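Side-chain contacts in diaminobutyrate-pyruvate transaminase and L-2,4-diaminobutyrate decarboxylase (Vibrio parahaemolyticus, PDB 2QMA), which probably uses pyridoxal 5'-phosphate in this C-terminal domain to decarboxylate L-2,4-diaminobutyrate, the amino acid that its linked transaminase domain is thought to make: residues 106-111 and 329-334; 112-117 and 385-390; 417-422 and 463-468; 208-213 and 269-274; 452-457 and 486-491. All coordinates share one frame; numbering follows the deposited sequence.

Contact 1: 106-111 and 329-334; sequences HLHTPP and QTISCG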
# COMPACT_ATOMS: atom_id res chain seq x y z
N HIS A 106 -11.86 -16.88 3.59
CA HIS A 106 -11.45 -15.97 2.50
C HIS A 106 -9.98 -16.14 2.16
O HIS A 106 -9.25 -16.89 2.82
CB HIS A 106 -11.65 -14.51 2.95
CG HIS A 106 -13.01 -14.22 3.51
ND1 HIS A 106 -14.16 -14.43 2.79
CD2 HIS A 106 -13.39 -13.70 4.70
CE1 HIS A 106 -15.20 -14.07 3.52
NE2 HIS A 106 -14.76 -13.64 4.69
N LEU A 107 -9.54 -15.40 1.13
CA LEU A 107 -8.12 -15.39 0.79
C LEU A 107 -7.39 -14.45 1.72
O LEU A 107 -6.86 -13.41 1.31
CB LEU A 107 -7.94 -15.03 -0.69
CG LEU A 107 -8.41 -16.13 -1.65
CD1 LEU A 107 -8.47 -15.62 -3.11
CD2 LEU A 107 -7.51 -17.39 -1.60
N HIS A 108 -7.38 -14.84 2.99
CA HIS A 108 -6.86 -14.05 4.09
C HIS A 108 -5.94 -15.01 4.85
O HIS A 108 -6.40 -15.89 5.55
CB HIS A 108 -8.01 -13.58 4.98
CG HIS A 108 -7.56 -12.76 6.16
ND1 HIS A 108 -8.30 -12.67 7.32
CD2 HIS A 108 -6.45 -12.01 6.36
CE1 HIS A 108 -7.67 -11.88 8.18
NE2 HIS A 108 -6.55 -11.47 7.62
N THR A 109 -4.63 -14.80 4.67
CA THR A 109 -3.62 -15.81 4.92
C THR A 109 -3.02 -15.76 6.33
O THR A 109 -2.76 -14.66 6.89
CB THR A 109 -2.52 -15.75 3.78
OG1 THR A 109 -1.93 -17.03 3.59
CG2 THR A 109 -1.46 -14.68 4.02
N PRO A 110 -2.82 -16.94 6.94
CA PRO A 110 -2.04 -16.94 8.18
C PRO A 110 -0.57 -16.65 7.80
O PRO A 110 -0.02 -17.28 6.87
CB PRO A 110 -2.26 -18.36 8.74
CG PRO A 110 -2.52 -19.23 7.51
CD PRO A 110 -3.25 -18.30 6.53
N PRO A 111 0.04 -15.64 8.44
CA PRO A 111 1.37 -15.14 8.05
C PRO A 111 2.54 -16.08 8.36
O PRO A 111 2.64 -16.64 9.44
CB PRO A 111 1.50 -13.82 8.83
CG PRO A 111 0.61 -14.00 10.00
CD PRO A 111 -0.54 -14.88 9.56
N GLN A 329 2.62 -14.32 2.82
CA GLN A 329 3.25 -13.08 3.24
C GLN A 329 2.21 -12.17 3.94
O GLN A 329 1.03 -12.23 3.62
CB GLN A 329 3.89 -12.36 2.02
CG GLN A 329 4.86 -13.29 1.26
CD GLN A 329 5.93 -13.91 2.18
OE1 GLN A 329 6.88 -13.24 2.59
NE2 GLN A 329 5.75 -15.18 2.54
N THR A 330 2.67 -11.32 4.86
CA THR A 330 1.79 -10.33 5.45
C THR A 330 1.30 -9.27 4.42
O THR A 330 2.03 -8.87 3.48
CB THR A 330 2.46 -9.59 6.62
OG1 THR A 330 3.73 -9.11 6.19
CG2 THR A 330 2.67 -10.51 7.88
N ILE A 331 0.06 -8.81 4.59
CA ILE A 331 -0.42 -7.67 3.78
C ILE A 331 0.43 -6.42 4.04
O ILE A 331 0.76 -6.17 5.19
CB ILE A 331 -1.90 -7.38 4.10
CG1 ILE A 331 -2.77 -8.60 3.75
CG2 ILE A 331 -2.39 -6.08 3.39
CD1 ILE A 331 -3.98 -8.72 4.68
N SER A 332 0.85 -5.63 3.02
CA SER A 332 0.73 -5.87 1.57
C SER A 332 1.95 -6.57 1.02
O SER A 332 3.09 -6.40 1.52
CB SER A 332 0.63 -4.52 0.85
OG SER A 332 1.59 -3.61 1.43
N CYS A 333 1.75 -7.34 -0.04
CA CYS A 333 2.88 -7.96 -0.71
C CYS A 333 2.30 -8.49 -2.01
O CYS A 333 1.70 -9.56 -2.03
CB CYS A 333 3.48 -9.08 0.14
SG CYS A 333 5.15 -9.61 -0.34
N GLY A 334 2.43 -7.71 -3.08
CA GLY A 334 2.01 -8.20 -4.41
C GLY A 334 2.95 -7.65 -5.47
O GLY A 334 3.78 -6.80 -5.17
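Pro111 and Thr330 meet through carbon alone, CB of the proline ring lying 3.6 Å from CG2 of the threonine, and their CA atoms are the nearest pair between the two loops, 5.5 Å apart. Two residues before the proline, Thr109 brings CG2 to 3.5 Å from Gln329 O. Its first torsion, -152°, places that methyl between the backbone N and the carbonyl carbon and carries OG1 to the other side, where it donates to Lys325 O. Methyl and hydroxyl have separate jobs: one packs against 329-334, the other ties the loop to the backbone of the residue predicted to bind the cofactor. Thr330 divides its branches likewise, CG2 facing the proline while OG1 is hydrogen-bonded to Glu119 OE2.

The packing thins toward Ile331, whose CD1 comes only to 4.4 Å from CD2 of the His108 ring, obliquely. This looser end is not a solvent face, because the second subunit closes it: Asn126 of that subunit takes the His108 NE2 hydrogen bond through its backbone O and the Ile331 N bond through its OD1.

Gln329 O is buried and has no polar partner in the model; across this contact it faces the Thr109 methyl. The two loops are joined by van der Waals contact, while the threonine hydroxyls and the His108 ring are bonded to Lys325, Glu119 and the second subunit.

Contact 2: 112-117 and 385-390; sequences LMPAVA and QNVGPK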
# COMPACT_ATOMS: atom_id res chain seq x y z
N LEU A 112 3.40 -16.25 7.36
CA LEU A 112 4.60 -17.01 7.50
C LEU A 112 5.56 -16.28 8.42
O LEU A 112 5.73 -15.07 8.34
CB LEU A 112 5.26 -17.21 6.13
CG LEU A 112 5.20 -18.59 5.44
CD1 LEU A 112 6.26 -18.64 4.35
CD2 LEU A 112 5.28 -19.82 6.37
N MSE A 113 6.22 -17.04 9.25
CA MSE A 113 7.17 -16.47 10.20
C MSE A 113 8.22 -15.56 9.56
O MSE A 113 8.51 -14.49 10.11
CB MSE A 113 7.85 -17.58 11.00
CG MSE A 113 8.50 -17.07 12.28
SE MSE A 113 7.13 -16.61 13.55
CE MSE A 113 6.60 -18.45 14.06
N PRO A 114 8.83 -15.99 8.44
CA PRO A 114 9.78 -15.12 7.76
C PRO A 114 9.23 -13.78 7.28
O PRO A 114 9.96 -12.79 7.30
CB PRO A 114 10.25 -15.97 6.55
CG PRO A 114 9.31 -17.07 6.45
CD PRO A 114 8.79 -17.33 7.81
N ALA A 115 7.96 -13.75 6.87
CA ALA A 115 7.29 -12.47 6.58
C ALA A 115 7.10 -11.62 7.85
O ALA A 115 7.35 -10.42 7.82
CB ALA A 115 5.99 -12.69 5.89
N VAL A 116 6.71 -12.23 8.97
CA VAL A 116 6.57 -11.48 10.23
C VAL A 116 7.93 -10.90 10.71
O VAL A 116 8.00 -9.73 11.10
CB VAL A 116 5.82 -12.31 11.29
CG1 VAL A 116 5.67 -11.54 12.65
CG2 VAL A 116 4.46 -12.70 10.78
N ALA A 117 8.99 -11.69 10.67
CA ALA A 117 10.33 -11.20 11.05
C ALA A 117 10.70 -10.06 10.10
O ALA A 117 11.18 -9.03 10.55
CB ALA A 117 11.38 -12.31 10.95
N GLN A 385 14.72 -17.61 1.14
CA GLN A 385 15.97 -18.08 1.76
C GLN A 385 15.76 -19.11 2.86
O GLN A 385 16.63 -19.97 3.09
CB GLN A 385 16.78 -16.92 2.31
CG GLN A 385 17.41 -16.03 1.26
CD GLN A 385 18.12 -14.89 1.96
OE1 GLN A 385 19.17 -15.10 2.58
NE2 GLN A 385 17.52 -13.71 1.93
N ASN A 386 14.61 -18.98 3.54
CA ASN A 386 14.28 -19.68 4.77
C ASN A 386 13.40 -20.94 4.49
O ASN A 386 13.88 -22.07 4.53
CB ASN A 386 13.59 -18.69 5.73
CG ASN A 386 13.01 -19.34 6.99
OD1 ASN A 386 11.90 -18.99 7.42
ND2 ASN A 386 13.76 -20.29 7.59
N VAL A 387 12.14 -20.70 4.18
CA VAL A 387 11.21 -21.75 3.73
C VAL A 387 11.60 -22.31 2.35
O VAL A 387 11.72 -23.54 2.17
CB VAL A 387 9.75 -21.21 3.77
CG1 VAL A 387 8.75 -22.24 3.26
CG2 VAL A 387 9.42 -20.73 5.21
N GLY A 388 11.81 -21.41 1.38
CA GLY A 388 12.16 -21.79 0.02
C GLY A 388 11.01 -22.28 -0.84
O GLY A 388 9.98 -22.71 -0.33
N PRO A 389 11.18 -22.22 -2.17
CA PRO A 389 10.06 -22.44 -3.12
C PRO A 389 9.56 -23.88 -3.10
O PRO A 389 8.34 -24.10 -3.23
CB PRO A 389 10.67 -22.10 -4.48
CG PRO A 389 12.12 -21.90 -4.29
CD PRO A 389 12.46 -21.94 -2.86
N LYS A 390 10.47 -24.85 -2.97
CA LYS A 390 10.08 -26.26 -2.99
C LYS A 390 9.13 -26.57 -1.81
O LYS A 390 8.12 -27.23 -2.00
CB LYS A 390 11.30 -27.18 -2.94
CG LYS A 390 10.99 -28.65 -3.22
CD LYS A 390 10.18 -28.78 -4.50
CE LYS A 390 10.07 -30.23 -4.97
NZ LYS A 390 9.30 -31.10 -4.00
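Pro114, in the first turn of helix 113-125, rests against Asn386 and Val387 at the break between helices 377-386 and 389-411, so the contact is a helix N-terminus packed on a helix-to-helix junction. Leu112 is the N-cap of the first helix. Gly388, with positive phi (78°), both leaves the one helix and caps the next.

Followed round the ring, Pro114 CB lies 3.5 Å from Asn386 OD1. CG comes closest to that oxygen at 3.4 Å and also touches Val387 CG2 at 3.9 Å, while CD returns to Asn386 OD1 at 3.5 Å. The three nearly equal distances show that the amide oxygen faces the carbon end of the ring as a whole and not one atom of it. Asn386 has CG anti to its backbone N (chi1 172°), which swings the amide toward the proline. The other end of the amide is spoken for, ND2 being hydrogen-bonded to Ala78 O of the second subunit.

Val387 serves two partners with one methyl. Besides the proline it meets Leu112, and Leu392 of helix 389-411 touches both Leu112 and Val387 from the same chain. The leucine reaches the shared methyl with its CD1, 3.9 Å from Val387 CG2.

Contact 3: 417-422 and 463-468; sequences ELLAEP and DGKTAL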
# COMPACT_ATOMS: atom_id res chain seq x y z
N GLU A 417 -24.57 -30.95 1.87
CA GLU A 417 -24.60 -31.20 0.45
C GLU A 417 -23.43 -30.48 -0.22
O GLU A 417 -23.29 -29.26 -0.10
CB GLU A 417 -25.93 -30.75 -0.14
CG GLU A 417 -25.95 -30.74 -1.67
CD GLU A 417 -27.27 -30.23 -2.26
OE1 GLU A 417 -27.97 -29.41 -1.61
OE2 GLU A 417 -27.57 -30.64 -3.41
N LEU A 418 -22.59 -31.24 -0.91
CA LEU A 418 -21.50 -30.68 -1.64
C LEU A 418 -22.06 -29.95 -2.89
O LEU A 418 -22.85 -30.54 -3.65
CB LEU A 418 -20.48 -31.77 -2.02
CG LEU A 418 -19.26 -31.33 -2.84
CD1 LEU A 418 -18.31 -30.53 -1.98
CD2 LEU A 418 -18.55 -32.51 -3.47
N LEU A 419 -21.67 -28.69 -3.09
CA LEU A 419 -22.18 -27.88 -4.23
C LEU A 419 -21.25 -27.69 -5.48
O LEU A 419 -21.70 -27.21 -6.53
CB LEU A 419 -22.69 -26.53 -3.73
CG LEU A 419 -23.95 -26.63 -2.86
CD1 LEU A 419 -24.18 -25.35 -2.07
CD2 LEU A 419 -25.19 -27.01 -3.70
N ALA A 420 -19.99 -28.07 -5.36
CA ALA A 420 -19.05 -28.04 -6.50
C ALA A 420 -17.88 -28.98 -6.26
O ALA A 420 -17.52 -29.27 -5.11
CB ALA A 420 -18.53 -26.60 -6.76
N GLU A 421 -17.30 -29.49 -7.34
CA GLU A 421 -16.11 -30.30 -7.20
C GLU A 421 -15.00 -29.29 -7.14
O GLU A 421 -14.97 -28.36 -7.96
CB GLU A 421 -15.95 -31.27 -8.39
CG GLU A 421 -16.99 -32.41 -8.46
CD GLU A 421 -17.08 -33.27 -7.20
OE1 GLU A 421 -16.06 -33.42 -6.47
OE2 GLU A 421 -18.19 -33.80 -6.94
N PRO A 422 -14.07 -29.43 -6.16
CA PRO A 422 -13.05 -28.38 -5.98
C PRO A 422 -12.06 -28.32 -7.13
O PRO A 422 -11.82 -29.33 -7.78
CB PRO A 422 -12.31 -28.80 -4.70
CG PRO A 422 -13.17 -29.83 -4.05
CD PRO A 422 -13.93 -30.50 -5.15
N ASP A 463 -25.33 -21.76 -8.36
CA ASP A 463 -26.59 -22.19 -8.98
C ASP A 463 -27.79 -21.57 -8.27
O ASP A 463 -28.80 -22.24 -7.99
CB ASP A 463 -26.71 -23.72 -8.96
CG ASP A 463 -25.60 -24.41 -9.75
OD1 ASP A 463 -24.82 -23.71 -10.42
OD2 ASP A 463 -25.52 -25.66 -9.69
N GLY A 464 -27.68 -20.29 -7.96
CA GLY A 464 -28.76 -19.56 -7.31
C GLY A 464 -29.06 -20.01 -5.89
O GLY A 464 -30.12 -19.69 -5.36
N LYS A 465 -28.13 -20.76 -5.27
CA LYS A 465 -28.30 -21.28 -3.91
C LYS A 465 -27.24 -20.69 -2.98
O LYS A 465 -26.11 -20.52 -3.39
CB LYS A 465 -28.25 -22.80 -3.93
CG LYS A 465 -29.37 -23.40 -4.76
CD LYS A 465 -29.54 -24.90 -4.58
CE LYS A 465 -28.62 -25.68 -5.49
NZ LYS A 465 -28.94 -25.46 -6.93
N THR A 466 -27.61 -20.34 -1.75
CA THR A 466 -26.61 -19.88 -0.78
C THR A 466 -25.70 -21.07 -0.46
O THR A 466 -26.18 -22.17 -0.11
CB THR A 466 -27.24 -19.29 0.52
OG1 THR A 466 -27.80 -18.00 0.23
CG2 THR A 466 -26.20 -19.10 1.58
N ALA A 467 -24.40 -20.86 -0.64
CA ALA A 467 -23.39 -21.85 -0.33
C ALA A 467 -22.52 -21.29 0.76
O ALA A 467 -22.24 -20.09 0.79
CB ALA A 467 -22.55 -22.16 -1.56
N LEU A 468 -22.12 -22.17 1.68
CA LEU A 468 -20.98 -21.91 2.56
C LEU A 468 -19.69 -22.23 1.84
O LEU A 468 -19.67 -23.04 0.95
CB LEU A 468 -21.08 -22.78 3.80
CG LEU A 468 -22.38 -22.57 4.60
CD1 LEU A 468 -22.47 -23.70 5.60
CD2 LEU A 468 -22.38 -21.21 5.29
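Apolar contact dominates, and Leu419 makes all of it. The leucine points at 463-468 and splits its two methyls between two residues of that segment that lie two apart: CD1 sits 3.6 Å from Ala467 CB and 4.0 Å from Ala467 CA, while CD2 lies 4.1 Å from Lys465 CE. A chi1 of -68°, with CG anti to the carbonyl carbon, directs the fork at 463-468, CD1 toward Ala467 and CD2 toward Lys465. The same CD1 passes 4.2 Å from Thr466 O.

Both segments belong to an antiparallel four-stranded sheet in which strand 426-431 lies between 416-418 and 465-471. Leu419 bonds through its backbone to Leu428 of that middle strand, and the nearest CA pair across the contact is Leu419 with Ala467, 7.3 Å apart. Leu419, Lys465 and Ala467 crowd one face of the sheet. Leu418 and Leu468 belong to the other, against helices 389-411 and 438-452 respectively.

Polar and charged groups gather at the edge of the contact. The Lys465 chain bends at its last two torsions, which brings NZ back over its own turn to a weak hydrogen bond with Asp463 O at 3.4 Å. Glu417 carries the opposite charge, but its OE2 is 6.4 Å from Lys465 NZ, too far for a direct pair; its OE1 forms a salt bridge with Arg430 NE instead. Leu419 and Lys465 both touch Arg430.

Contact 4: 208-213 and 269-274; sequences SKKSHF and TDHGAI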
# COMPACT_ATOMS: atom_id res chain seq x y z
N SER A 208 -14.35 -13.30 -17.82
CA SER A 208 -15.40 -14.29 -17.57
C SER A 208 -16.33 -13.71 -16.52
O SER A 208 -16.00 -12.75 -15.83
CB SER A 208 -14.83 -15.63 -17.15
OG SER A 208 -14.58 -15.70 -15.77
N LYS A 209 -17.52 -14.30 -16.41
CA LYS A 209 -18.44 -13.96 -15.34
C LYS A 209 -17.88 -14.20 -13.93
O LYS A 209 -18.37 -13.62 -12.95
CB LYS A 209 -19.78 -14.69 -15.55
CG LYS A 209 -20.39 -14.39 -16.94
CD LYS A 209 -21.88 -14.10 -16.88
CE LYS A 209 -22.11 -12.60 -16.62
NZ LYS A 209 -23.58 -12.22 -16.64
N LYS A 210 -16.85 -15.05 -13.83
CA LYS A 210 -16.25 -15.33 -12.52
C LYS A 210 -14.92 -14.58 -12.25
O LYS A 210 -14.23 -14.90 -11.26
CB LYS A 210 -16.07 -16.86 -12.30
CG LYS A 210 -17.35 -17.68 -12.23
CD LYS A 210 -18.11 -17.49 -10.91
CE LYS A 210 -19.32 -18.39 -10.79
NZ LYS A 210 -20.34 -17.78 -9.87
N SER A 211 -14.55 -13.60 -13.10
CA SER A 211 -13.31 -12.85 -12.91
C SER A 211 -13.51 -11.96 -11.68
O SER A 211 -14.66 -11.71 -11.30
CB SER A 211 -12.97 -11.96 -14.12
OG SER A 211 -12.61 -12.70 -15.27
N HIS A 212 -12.41 -11.50 -11.07
CA HIS A 212 -12.51 -10.59 -9.92
C HIS A 212 -13.09 -9.22 -10.31
O HIS A 212 -12.79 -8.70 -11.37
CB HIS A 212 -11.16 -10.46 -9.19
CG HIS A 212 -11.31 -9.94 -7.79
ND1 HIS A 212 -11.03 -8.63 -7.45
CD2 HIS A 212 -11.77 -10.53 -6.66
CE1 HIS A 212 -11.27 -8.46 -6.16
NE2 HIS A 212 -11.74 -9.59 -5.67
N PHE A 213 -13.94 -8.67 -9.44
CA PHE A 213 -14.67 -7.45 -9.80
C PHE A 213 -13.75 -6.25 -9.89
O PHE A 213 -14.18 -5.17 -10.29
CB PHE A 213 -15.86 -7.18 -8.87
CG PHE A 213 -16.92 -6.28 -9.49
CD1 PHE A 213 -17.97 -6.82 -10.23
CD2 PHE A 213 -16.83 -4.88 -9.36
CE1 PHE A 213 -18.93 -5.99 -10.81
CE2 PHE A 213 -17.79 -4.05 -9.94
CZ PHE A 213 -18.84 -4.60 -10.67
N THR A 269 -12.26 -16.56 -7.19
CA THR A 269 -12.39 -16.34 -5.73
C THR A 269 -13.16 -17.46 -5.04
O THR A 269 -12.72 -17.94 -3.98
CB THR A 269 -12.99 -14.93 -5.38
OG1 THR A 269 -12.11 -13.92 -5.87
CG2 THR A 269 -13.17 -14.74 -3.85
N ASP A 270 -14.26 -17.91 -5.64
CA ASP A 270 -15.10 -18.94 -5.05
C ASP A 270 -14.73 -20.39 -5.40
O ASP A 270 -14.65 -21.24 -4.49
CB ASP A 270 -16.58 -18.69 -5.38
CG ASP A 270 -17.13 -17.41 -4.72
OD1 ASP A 270 -16.65 -16.99 -3.61
OD2 ASP A 270 -18.06 -16.81 -5.31
N HIS A 271 -14.52 -20.65 -6.70
CA HIS A 271 -14.20 -22.00 -7.18
C HIS A 271 -12.72 -22.35 -7.14
O HIS A 271 -12.36 -23.52 -7.05
CB HIS A 271 -14.77 -22.22 -8.60
CG HIS A 271 -16.27 -22.27 -8.63
ND1 HIS A 271 -16.97 -23.46 -8.63
CD2 HIS A 271 -17.20 -21.30 -8.63
CE1 HIS A 271 -18.27 -23.21 -8.63
NE2 HIS A 271 -18.44 -21.91 -8.63
N GLY A 272 -11.85 -21.35 -7.25
CA GLY A 272 -10.44 -21.68 -7.47
C GLY A 272 -10.16 -22.19 -8.88
O GLY A 272 -9.13 -22.78 -9.12
N ALA A 273 -11.09 -21.99 -9.80
CA ALA A 273 -10.94 -22.40 -11.20
C ALA A 273 -9.80 -21.61 -11.89
O ALA A 273 -9.58 -20.42 -11.59
CB ALA A 273 -12.27 -22.16 -11.95
N ILE A 274 -9.10 -22.29 -12.79
CA ILE A 274 -8.01 -21.72 -13.58
C ILE A 274 -8.43 -21.75 -15.06
O ILE A 274 -8.59 -22.83 -15.66
CB ILE A 274 -6.63 -22.41 -13.30
CG1 ILE A 274 -6.34 -22.38 -11.79
CG2 ILE A 274 -5.51 -21.68 -14.11
CD1 ILE A 274 -4.96 -23.04 -11.37
O HOH W 1 -12.28 -14.41 -9.15
O HOH W 2 -19.78 -18.57 -6.53
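At the mouth of the predicted cofactor pocket, His212 and Thr269 meet, the histidine side chain lying about 6 Å from that of Lys325. Thr269 OG1 stands at the edge of the imidazole, near its plane and 3.5 Å from His212 CD2. The histidine extends its ring with CG anti to the backbone N (chi1 -161°), and ND1 is hydrogen-bonded to Thr214 OG1, which limits rotation of the ring.

Water carries the polar side of the contact. Water 1 donates to Lys210 O at 2.9 Å and accepts from Thr269 N, also at 2.9 Å, so backbone is joined to backbone through one molecule. Water 2 donates to Asp270 OD2 at 2.7 Å, whereas its bond from Lys210 NZ is weak at 3.5 Å. Asp270 also forms a salt bridge to Lys469 and a hydrogen bond to Thr460, which couple this loop to the C-terminal sheet. Lys210 bends at chi2 (-74°) and lays its CE obliquely by the His271 ring, 4.2 Å from CD2.

Residues 208-211 form a type I turn, reinforced by an ST turn in which Ser208 OG accepts from Lys210 N at 3.1 Å. Both loops leave parallel neighbouring strands, 203-208 and 258-265, at their C-terminal ends, the edge where fold type I pyridoxal phosphate enzymes place the cofactor. His212 probably corresponds to the histidine that stacks on the pyridine ring in related decarboxylases.

Contact 5: 452-457 and 486-491; sequences RGIAVL and LSKINM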
# COMPACT_ATOMS: atom_id res chain seq x y z
N ARG A 452 -20.62 -15.51 17.13
CA ARG A 452 -20.25 -16.27 18.34
C ARG A 452 -18.75 -16.57 18.37
O ARG A 452 -18.21 -16.93 19.40
CB ARG A 452 -21.06 -17.53 18.45
CG ARG A 452 -22.51 -17.20 18.57
CD ARG A 452 -23.33 -18.42 18.67
NE ARG A 452 -24.70 -18.13 18.27
CZ ARG A 452 -25.71 -18.97 18.47
NH1 ARG A 452 -25.47 -20.16 19.03
NH2 ARG A 452 -26.93 -18.65 18.08
N GLY A 453 -18.08 -16.39 17.22
CA GLY A 453 -16.65 -16.68 17.10
C GLY A 453 -16.32 -18.16 17.04
O GLY A 453 -15.24 -18.60 17.46
N ILE A 454 -17.28 -18.95 16.60
CA ILE A 454 -17.10 -20.39 16.45
C ILE A 454 -16.31 -20.69 15.17
O ILE A 454 -15.42 -21.51 15.16
CB ILE A 454 -18.47 -21.07 16.32
CG1 ILE A 454 -19.26 -20.93 17.62
CG2 ILE A 454 -18.30 -22.56 15.94
CD1 ILE A 454 -20.78 -21.18 17.39
N ALA A 455 -16.66 -20.00 14.10
CA ALA A 455 -16.01 -20.20 12.82
C ALA A 455 -16.22 -18.98 11.93
O ALA A 455 -17.28 -18.32 11.97
CB ALA A 455 -16.51 -21.46 12.12
N VAL A 456 -15.18 -18.72 11.13
CA VAL A 456 -15.21 -17.71 10.08
C VAL A 456 -15.36 -18.45 8.74
O VAL A 456 -14.40 -19.07 8.24
CB VAL A 456 -13.98 -16.77 10.10
CG1 VAL A 456 -14.14 -15.71 8.97
CG2 VAL A 456 -13.84 -16.07 11.50
N LEU A 457 -16.56 -18.39 8.18
CA LEU A 457 -16.91 -19.16 6.99
C LEU A 457 -17.26 -18.23 5.84
O LEU A 457 -17.77 -17.14 6.07
CB LEU A 457 -18.13 -20.03 7.26
CG LEU A 457 -17.95 -21.08 8.36
CD1 LEU A 457 -19.25 -21.82 8.64
CD2 LEU A 457 -16.77 -22.02 8.01
N LEU A 486 -16.90 -29.44 10.69
CA LEU A 486 -18.23 -29.86 10.20
C LEU A 486 -19.20 -30.19 11.35
O LEU A 486 -20.39 -29.90 11.26
CB LEU A 486 -18.10 -31.05 9.25
CG LEU A 486 -17.38 -30.73 7.94
CD1 LEU A 486 -17.05 -32.05 7.25
CD2 LEU A 486 -18.28 -29.91 7.04
N SER A 487 -18.69 -30.82 12.40
CA SER A 487 -19.50 -31.07 13.60
C SER A 487 -20.03 -29.77 14.24
O SER A 487 -21.19 -29.70 14.59
CB SER A 487 -18.71 -31.87 14.62
OG SER A 487 -19.59 -32.31 15.65
N LYS A 488 -19.15 -28.77 14.36
CA LYS A 488 -19.48 -27.44 14.91
C LYS A 488 -20.57 -26.79 14.08
O LYS A 488 -21.49 -26.21 14.64
CB LYS A 488 -18.26 -26.51 14.84
CG LYS A 488 -17.16 -26.83 15.80
CD LYS A 488 -16.03 -25.83 15.64
CE LYS A 488 -14.68 -26.49 15.75
NZ LYS A 488 -14.24 -26.73 17.12
N ILE A 489 -20.44 -26.89 12.76
CA ILE A 489 -21.44 -26.34 11.86
C ILE A 489 -22.78 -27.06 11.95
O ILE A 489 -23.85 -26.43 11.94
CB ILE A 489 -20.94 -26.28 10.39
CG1 ILE A 489 -19.74 -25.34 10.27
CG2 ILE A 489 -22.09 -25.83 9.46
CD1 ILE A 489 -18.93 -25.53 9.00
N ASN A 490 -22.74 -28.39 12.00
CA ASN A 490 -23.96 -29.16 12.17
C ASN A 490 -24.69 -28.81 13.45
O ASN A 490 -25.89 -28.59 13.45
CB ASN A 490 -23.68 -30.66 12.10
CG ASN A 490 -24.94 -31.47 12.17
OD1 ASN A 490 -25.86 -31.27 11.36
ND2 ASN A 490 -25.04 -32.33 13.17
N MSE A 491 -23.97 -28.71 14.55
CA MSE A 491 -24.60 -28.36 15.82
C MSE A 491 -25.29 -26.99 15.75
O MSE A 491 -26.40 -26.84 16.25
CB MSE A 491 -23.62 -28.47 16.97
CG MSE A 491 -23.03 -29.89 17.08
SE MSE A 491 -24.39 -31.34 17.17
CE MSE A 491 -25.46 -30.60 18.49
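Two carbon-to-carbon contacts, Ile454 with Lys488 and Leu457 with Ile489, hold a loop against a helix: 452-457 leads from helix 438-452 into strand 458-462, whereas the partner segment is part of the C-terminal helix 479-495. The inner pair meets tip to tip, Leu457 CD1 reaching within 3.7 Å of Ile489 CD1 and 3.9 Å of Ile489 CG1. Both residues are buried, and Leu457 CG and Ile489 CG1 are both anti to the carbonyl carbon, which sends the long branches at each other.

The outer pair is slacker. Ile454 CG2 lies 4.0 Å from Lys488 CD and 4.1 Å from Lys488 CB, resting alongside the lysine's aliphatic stem as the two side chains run past each other in opposite directions. Lys488 then bends at its last two torsions, leaving NZ with a weak hydrogen bond to Ser484 OG and a long, weak ion pair with Asp102.

Gly453 sets the loop's course, ending helix 438-452 in a Schellman motif with positive phi (74°) just before Ile454 turns to the C-terminal helix. Farther in, Phe470 of strand 465-471 touches both Leu457 and Ile489, and Phe416 of strand 416-418 touches Ile489, so the loop and helix 479-495 close over the small antiparallel sheet together.

Contacts 1 and 4 border the predicted cofactor site: Thr109 and His212 each bring a side chain to about 6 Å from that of Lys325, although the two contact centres are 19 Å apart. Contact 2 adjoins contact 1, centres 13 Å apart, and joins it where Gln329 OE1 packs 3.5 Å from Ala115 CB; both meet the second subunit. On the far side of the chain's centre from contact 2, contact 4 touches contact 3, Ala420 CB being 3.9 Å from His271 CE1. Contact 3 lies on the small antiparallel sheet and contact 5 packs beside it, centres 17 Å apart, both away from the predicted site, and their segments alternate along the chain.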